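Local coordinates for polyketide synthase associated protein 5 (Mycobacterium tuberculosis, PDB 1Q9J) that probably catalyses the last step of dimycocerosate ester synthesis, diesterifying phthiocerol-type alcohols with mycocerosic acids carried by mycocerosic acid synthase, at residues E48-L53 with V136-S141; H106-L111 with E117-L122; T348-M353 with E362-Q367. All coordinates share one frame; numbering follows the deposited sequence.

Interaction 1: residues E48-L53 with V136-S141; sequences ETHPVL and VDELFS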
# COMPACT_ATOMS: atom_id res chain seq x y z
N GLU A 48 16.67 -2.10 15.36
CA GLU A 48 17.52 -1.13 16.00
C GLU A 48 17.70 0.09 15.13
O GLU A 48 18.07 1.16 15.61
CB GLU A 48 18.87 -1.74 16.32
CG GLU A 48 18.81 -2.67 17.50
CD GLU A 48 20.10 -3.43 17.68
OE1 GLU A 48 20.40 -4.28 16.82
OE2 GLU A 48 20.80 -3.17 18.67
N THR A 49 17.43 -0.06 13.84
CA THR A 49 17.56 1.06 12.94
C THR A 49 16.30 1.89 12.92
O THR A 49 16.31 3.06 12.56
CB THR A 49 17.84 0.61 11.51
OG1 THR A 49 19.03 -0.20 11.49
CG2 THR A 49 18.03 1.81 10.62
N HIS A 50 15.20 1.27 13.33
CA HIS A 50 13.91 1.92 13.35
C HIS A 50 13.26 1.66 14.70
O HIS A 50 12.20 1.05 14.78
CB HIS A 50 13.06 1.35 12.23
CG HIS A 50 13.75 1.38 10.90
ND1 HIS A 50 14.14 2.56 10.30
CD2 HIS A 50 14.16 0.39 10.07
CE1 HIS A 50 14.76 2.29 9.17
NE2 HIS A 50 14.78 0.98 9.00
N PRO A 51 13.88 2.13 15.78
CA PRO A 51 13.32 1.90 17.11
C PRO A 51 11.88 2.32 17.37
O PRO A 51 11.33 2.02 18.42
CB PRO A 51 14.32 2.58 18.04
CG PRO A 51 14.89 3.66 17.20
CD PRO A 51 15.09 2.97 15.87
N VAL A 52 11.25 3.00 16.41
CA VAL A 52 9.86 3.42 16.62
C VAL A 52 8.95 2.18 16.54
O VAL A 52 7.96 2.06 17.27
CB VAL A 52 9.40 4.43 15.56
CG1 VAL A 52 8.19 5.18 16.06
CG2 VAL A 52 10.50 5.38 15.27
N LEU A 53 9.29 1.28 15.62
CA LEU A 53 8.54 0.06 15.41
C LEU A 53 8.37 -0.72 16.71
O LEU A 53 7.48 -1.58 16.84
CB LEU A 53 9.24 -0.82 14.38
CG LEU A 53 9.48 -0.10 13.06
CD1 LEU A 53 10.28 -0.97 12.11
CD2 LEU A 53 8.16 0.28 12.46
N VAL A 136 10.94 -3.91 4.29
CA VAL A 136 10.95 -5.29 3.79
C VAL A 136 12.23 -5.54 2.99
O VAL A 136 12.83 -6.61 3.07
CB VAL A 136 9.74 -5.52 2.85
CG1 VAL A 136 9.76 -6.93 2.29
CG2 VAL A 136 8.45 -5.22 3.58
N ASP A 137 12.63 -4.56 2.21
CA ASP A 137 13.83 -4.68 1.41
C ASP A 137 15.08 -4.63 2.32
O ASP A 137 16.04 -5.38 2.14
CB ASP A 137 13.83 -3.57 0.35
CG ASP A 137 15.15 -3.46 -0.38
OD1 ASP A 137 15.96 -2.61 0.02
OD2 ASP A 137 15.38 -4.23 -1.34
N GLU A 138 15.04 -3.77 3.32
CA GLU A 138 16.14 -3.67 4.26
C GLU A 138 16.34 -5.02 4.97
O GLU A 138 17.47 -5.53 5.06
CB GLU A 138 15.85 -2.61 5.31
CG GLU A 138 17.04 -2.27 6.18
CD GLU A 138 16.73 -1.18 7.17
OE1 GLU A 138 16.22 -0.10 6.74
OE2 GLU A 138 17.02 -1.40 8.37
N LEU A 139 15.24 -5.60 5.46
CA LEU A 139 15.29 -6.88 6.14
C LEU A 139 16.07 -7.92 5.32
O LEU A 139 17.06 -8.48 5.80
CB LEU A 139 13.86 -7.41 6.40
CG LEU A 139 13.76 -8.86 6.92
CD1 LEU A 139 14.23 -8.93 8.36
CD2 LEU A 139 12.32 -9.33 6.81
N PHE A 140 15.63 -8.18 4.09
CA PHE A 140 16.30 -9.14 3.23
C PHE A 140 17.74 -8.71 2.91
O PHE A 140 18.61 -9.55 2.66
CB PHE A 140 15.57 -9.32 1.92
CG PHE A 140 14.35 -10.19 1.99
CD1 PHE A 140 13.14 -9.68 2.44
CD2 PHE A 140 14.38 -11.48 1.47
CE1 PHE A 140 11.95 -10.44 2.36
CE2 PHE A 140 13.20 -12.26 1.38
CZ PHE A 140 11.98 -11.74 1.82
N SER A 141 18.00 -7.40 2.90
CA SER A 141 19.34 -6.94 2.62
C SER A 141 20.24 -7.35 3.78
O SER A 141 21.39 -7.70 3.60
CB SER A 141 19.36 -5.42 2.45
OG SER A 141 20.70 -4.90 2.56
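H50 and E138 meet through the polar ends of their side chains. H50 NE2 donates its N-H to E138 OE1 at 2.9 Å. The bond is nearly straight, with an angle of 168° at the hydrogen. OE1 lies in the plane of the imidazole, at the ring edge. Relative to the carboxylate, the donor lies on the syn side, 26° out of its plane. The two flat groups are turned 45° against each other.

This is the tight part of the contact. E138 reaches it because its CG points away from the backbone N and the chain runs out extended from helix 129-148. T49 adds a looser touch: T49 CB lies 3.8 Å from E138 OE2. The CG2 of T49 also sits over one face of the H50 ring, offset toward its rim. The backbones stay well apart here, with the CA atoms of T49 and E138 10.0 Å from each other. T49 and H50 are buried, while E138 is partly exposed.

This His-carboxylate hydrogen bond lies away from the annotated catalytic residues. It joins the C-terminal end of helix 36-49, and the turn after it, to helix 129-148. E138 OE2 forms a salt bridge with R142, one turn further along the same helix. The carboxylate's negative charge would probably favour a protonated H50, though the nearby R142 should temper that effect.

Interaction 2: residues H106-L111 with E117-L122; sequences HLQLIL and ELTLYL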
# COMPACT_ATOMS: atom_id res chain seq x y z
N HIS A 106 5.44 -7.50 13.55
CA HIS A 106 5.52 -8.95 13.75
C HIS A 106 6.18 -9.61 12.54
O HIS A 106 5.75 -9.40 11.40
CB HIS A 106 4.12 -9.54 13.95
CG HIS A 106 3.50 -9.24 15.28
ND1 HIS A 106 3.99 -9.75 16.46
CD2 HIS A 106 2.42 -8.48 15.61
CE1 HIS A 106 3.24 -9.32 17.47
NE2 HIS A 106 2.29 -8.56 16.98
N LEU A 107 7.24 -10.38 12.79
CA LEU A 107 7.92 -11.09 11.70
C LEU A 107 7.62 -12.57 11.87
O LEU A 107 8.17 -13.23 12.75
CB LEU A 107 9.43 -10.85 11.72
CG LEU A 107 10.16 -11.58 10.58
CD1 LEU A 107 9.47 -11.27 9.25
CD2 LEU A 107 11.63 -11.18 10.52
N GLN A 108 6.75 -13.10 11.02
CA GLN A 108 6.36 -14.51 11.11
C GLN A 108 6.94 -15.41 10.01
O GLN A 108 6.59 -15.28 8.84
CB GLN A 108 4.83 -14.60 11.08
CG GLN A 108 4.29 -15.99 11.27
CD GLN A 108 2.83 -16.07 10.92
OE1 GLN A 108 2.44 -15.79 9.78
NE2 GLN A 108 2.00 -16.46 11.89
N LEU A 109 7.80 -16.34 10.42
CA LEU A 109 8.41 -17.28 9.48
C LEU A 109 7.83 -18.68 9.64
O LEU A 109 7.95 -19.29 10.70
CB LEU A 109 9.92 -17.35 9.71
CG LEU A 109 10.62 -18.39 8.84
CD1 LEU A 109 10.49 -18.00 7.38
CD2 LEU A 109 12.09 -18.50 9.24
N ILE A 110 7.23 -19.20 8.57
CA ILE A 110 6.64 -20.53 8.61
C ILE A 110 7.40 -21.51 7.70
O ILE A 110 7.29 -21.45 6.48
CB ILE A 110 5.16 -20.50 8.16
CG1 ILE A 110 4.42 -19.38 8.88
CG2 ILE A 110 4.48 -21.82 8.50
CD1 ILE A 110 2.97 -19.27 8.47
N LEU A 111 8.16 -22.41 8.32
CA LEU A 111 8.95 -23.40 7.60
C LEU A 111 8.06 -24.37 6.82
O LEU A 111 7.01 -24.80 7.31
CB LEU A 111 9.83 -24.18 8.58
CG LEU A 111 10.79 -23.35 9.43
CD1 LEU A 111 11.32 -24.23 10.55
CD2 LEU A 111 11.93 -22.80 8.59
N GLU A 117 7.58 -19.49 4.43
CA GLU A 117 6.84 -18.28 4.13
C GLU A 117 7.24 -17.18 5.11
O GLU A 117 7.07 -17.33 6.32
CB GLU A 117 5.33 -18.49 4.27
CG GLU A 117 4.75 -19.57 3.40
CD GLU A 117 3.24 -19.67 3.54
OE1 GLU A 117 2.67 -20.68 3.08
OE2 GLU A 117 2.63 -18.73 4.11
N LEU A 118 7.79 -16.09 4.58
CA LEU A 118 8.20 -14.97 5.41
C LEU A 118 7.05 -13.98 5.34
O LEU A 118 6.56 -13.66 4.25
CB LEU A 118 9.47 -14.34 4.86
CG LEU A 118 10.16 -13.32 5.76
CD1 LEU A 118 10.51 -13.96 7.09
CD2 LEU A 118 11.40 -12.79 5.07
N THR A 119 6.60 -13.50 6.49
CA THR A 119 5.50 -12.54 6.52
C THR A 119 5.75 -11.47 7.54
O THR A 119 5.96 -11.76 8.72
CB THR A 119 4.17 -13.22 6.86
OG1 THR A 119 3.99 -14.35 6.00
CG2 THR A 119 3.01 -12.25 6.66
N LEU A 120 5.74 -10.22 7.09
CA LEU A 120 5.95 -9.08 7.96
C LEU A 120 4.64 -8.35 8.16
O LEU A 120 3.92 -8.06 7.21
CB LEU A 120 6.97 -8.12 7.36
CG LEU A 120 7.43 -7.05 8.35
CD1 LEU A 120 8.65 -7.56 9.10
CD2 LEU A 120 7.78 -5.77 7.60
N TYR A 121 4.33 -8.06 9.42
CA TYR A 121 3.11 -7.34 9.76
C TYR A 121 3.55 -5.99 10.30
O TYR A 121 4.39 -5.89 11.19
CB TYR A 121 2.29 -8.06 10.81
CG TYR A 121 1.75 -9.38 10.34
CD1 TYR A 121 2.53 -10.52 10.37
CD2 TYR A 121 0.44 -9.48 9.85
CE1 TYR A 121 2.02 -11.74 9.94
CE2 TYR A 121 -0.08 -10.69 9.41
CZ TYR A 121 0.71 -11.82 9.46
OH TYR A 121 0.21 -13.02 9.00
N LEU A 122 2.94 -4.95 9.74
CA LEU A 122 3.31 -3.60 10.10
C LEU A 122 2.09 -2.72 10.23
O LEU A 122 1.27 -2.64 9.32
CB LEU A 122 4.21 -3.07 9.01
CG LEU A 122 4.95 -1.76 9.26
CD1 LEU A 122 5.83 -1.87 10.51
CD2 LEU A 122 5.79 -1.49 8.03
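This is a beta hairpin: strands 105-110 and 117-123 run antiparallel as neighbours in a mixed sheet. H106 pairs with Y121, Q108 with T119 and I110 with E117 as hydrogen-bonded pairs. L107 with L120 and L109 with L118 are the non-hydrogen-bonded pairs between them. The axes of segments 106-110 and 117-122 approach to 4.8 Å, with N-to-C directions 165° apart. Y121 N gives its hydrogen to H106 O at 2.8 Å, and H106 N returns a bond to Y121 O. The Q108 N to T119 O bond is also 2.8 Å, and I110 N bonds to E117 O.

L107, L109, L118 and L120 share one face of the sheet. L107 CD1 packs on L118 CD1 at 3.6 Å and on L120 CD1 at 3.8 Å. The first two torsions of L107 act together here: CG is trans to the backbone N (chi1 -180°), and the turn at chi2 leans CD1 to the partner strand. L118 CD1 also lies 4.1 Å from L109 CD1. Helices 36-49 and 129-148 cover this face, with L39 and F43 on L107, and L139 on both L107 and L118.

H106, Q108, I110, E117, T119 and Y121 point to the other face. T119 OG1 hydrogen-bonds T27 OG1 on the next strand, 23-31, and the Y121 ring meets Y369 edge-to-face. Strand 117-123 leads directly to H124, the probable proton acceptor, whose side chain is about 10 Å from that of Y121. CB of Y121 packs beside CB of H106. The Q108 amide stands almost upright to the Y121 ring plane, at 84°, with Q108 OE1 3.6 Å from Y121 OH.

Interaction 3: residues T348-M353 with E362-Q367; sequences TSFPTM and EDIKGQ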
# COMPACT_ATOMS: atom_id res chain seq x y z
N THR A 348 3.05 -1.29 -7.70
CA THR A 348 3.86 -2.26 -8.42
C THR A 348 5.28 -2.20 -7.86
O THR A 348 5.92 -1.15 -7.92
CB THR A 348 3.89 -1.96 -9.97
OG1 THR A 348 4.65 -0.78 -10.23
CG2 THR A 348 2.47 -1.75 -10.51
N SER A 349 5.77 -3.30 -7.30
CA SER A 349 7.13 -3.30 -6.75
C SER A 349 7.64 -4.65 -6.23
O SER A 349 7.04 -5.70 -6.43
CB SER A 349 7.22 -2.25 -5.63
OG SER A 349 8.56 -2.00 -5.28
N PHE A 350 8.79 -4.56 -5.56
CA PHE A 350 9.49 -5.69 -4.95
C PHE A 350 10.42 -6.57 -5.78
O PHE A 350 10.36 -7.80 -5.72
CB PHE A 350 8.49 -6.55 -4.17
CG PHE A 350 8.25 -6.06 -2.77
CD1 PHE A 350 6.96 -5.80 -2.32
CD2 PHE A 350 9.33 -5.87 -1.91
CE1 PHE A 350 6.75 -5.35 -1.02
CE2 PHE A 350 9.13 -5.42 -0.61
CZ PHE A 350 7.84 -5.15 -0.16
N PRO A 351 11.30 -5.95 -6.57
CA PRO A 351 12.26 -6.66 -7.41
C PRO A 351 13.63 -6.25 -6.86
O PRO A 351 13.72 -5.37 -6.00
CB PRO A 351 11.99 -6.10 -8.78
CG PRO A 351 11.83 -4.63 -8.46
CD PRO A 351 11.09 -4.59 -7.11
N THR A 352 14.70 -6.86 -7.37
CA THR A 352 16.05 -6.52 -6.91
C THR A 352 16.22 -6.77 -5.42
O THR A 352 17.10 -6.20 -4.78
CB THR A 352 16.38 -5.04 -7.17
OG1 THR A 352 15.86 -4.64 -8.44
CG2 THR A 352 17.90 -4.83 -7.17
N MET A 353 15.37 -7.63 -4.86
CA MET A 353 15.43 -7.94 -3.44
C MET A 353 16.44 -9.03 -3.16
O MET A 353 16.23 -10.19 -3.51
CB MET A 353 14.05 -8.36 -2.94
CG MET A 353 13.99 -8.63 -1.46
SD MET A 353 12.49 -7.92 -0.76
CE MET A 353 11.23 -8.97 -1.51
N GLU A 362 9.55 -17.00 -4.57
CA GLU A 362 8.64 -17.56 -5.57
C GLU A 362 7.39 -16.73 -5.74
O GLU A 362 6.76 -16.76 -6.79
CB GLU A 362 8.27 -19.01 -5.21
CG GLU A 362 9.43 -19.97 -5.37
CD GLU A 362 10.00 -19.94 -6.78
OE1 GLU A 362 11.21 -20.26 -6.93
OE2 GLU A 362 9.26 -19.60 -7.74
N ASP A 363 7.02 -16.00 -4.71
CA ASP A 363 5.82 -15.17 -4.80
C ASP A 363 5.80 -14.12 -3.70
O ASP A 363 6.40 -14.29 -2.65
CB ASP A 363 4.57 -16.05 -4.72
CG ASP A 363 3.32 -15.31 -5.09
OD1 ASP A 363 3.46 -14.16 -5.60
OD2 ASP A 363 2.21 -15.86 -4.89
N ILE A 364 5.10 -13.01 -3.97
CA ILE A 364 5.00 -11.93 -3.00
C ILE A 364 3.56 -11.40 -2.97
O ILE A 364 3.13 -10.71 -3.89
CB ILE A 364 5.96 -10.77 -3.37
CG1 ILE A 364 7.38 -11.13 -2.94
CG2 ILE A 364 5.50 -9.47 -2.73
CD1 ILE A 364 8.42 -10.07 -3.27
N LYS A 365 2.83 -11.74 -1.91
CA LYS A 365 1.44 -11.31 -1.78
C LYS A 365 1.28 -10.28 -0.67
O LYS A 365 1.90 -10.39 0.39
CB LYS A 365 0.52 -12.50 -1.49
CG LYS A 365 0.63 -13.68 -2.44
CD LYS A 365 -0.34 -14.79 -2.07
CE LYS A 365 -0.03 -16.09 -2.82
NZ LYS A 365 1.35 -16.60 -2.49
N GLY A 366 0.45 -9.28 -0.91
CA GLY A 366 0.23 -8.26 0.09
C GLY A 366 -1.21 -8.31 0.53
O GLY A 366 -2.11 -8.57 -0.26
N GLN A 367 -1.44 -8.07 1.81
CA GLN A 367 -2.79 -8.10 2.32
C GLN A 367 -2.91 -7.21 3.53
O GLN A 367 -1.93 -6.94 4.22
CB GLN A 367 -3.18 -9.53 2.68
CG GLN A 367 -4.59 -9.68 3.22
CD GLN A 367 -4.96 -11.14 3.48
OE1 GLN A 367 -6.12 -11.46 3.72
NE2 GLN A 367 -3.96 -12.02 3.44
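I364 carries the contact on its side of the interface, chiefly through CD1. I364 CD1 touches M353 CE at 3.5 Å and F350 CB at 3.6 Å. M353 and I364 reach for each other tip to tip. The methionine chain leaves with CG anti to the backbone N (chi1 -176°) and then bends at chi2 and chi3, which brings its methyl to the isoleucine. F350 meets I364 at about a right angle. Its ring lies obliquely to the second branch of the isoleucine, with I364 CG2 4.0 Å from F350 CD1. No hydrogen bond crosses between the segments, and the contact is apolar throughout.

I364 sits on strand 360-368, an outermost strand of a mixed five-stranded sheet. The other four strands come from the N-terminal part of the chain, so a late strand completes the sheet of the first of two related domains. Just before I364, E362 and D363 both face Q29 of strand 23-31 in a classic beta bulge, and M26 and I28 of that strand touch I364. The loop lies between helix 129-148 and the sheet: A133 and V136 pack on F350, and F140 on M353.

Polar groups flank the strand beyond the apolar contact. K365 NZ forms a salt bridge with D363 OD2 at 2.7 Å, meeting it from above the carboxylate plane. D363 OD1 is paired with R215 of strand 213-216, and I364 O accepts a hydrogen bond from R215 NH1.

How the interactions relate
From the N terminus, the chain passes through strand 23-31 and helix 36-49 to the 48-53 segment. Interaction 1 closes a long loop from there to helix 129-148. The hairpin of interaction 2 is nested inside that loop, and its second strand leads into the same helix. L53 of the first segment also packs on L122 of that strand. Interaction 3 follows in series and closes a short loop onto strand 360-368. Helix 129-148 links all three, since it packs against both the hairpin and the later loop. Interactions 2 and 3 do not touch, but strand 23-31 lies between strands 117-123 and 360-368 in one sheet.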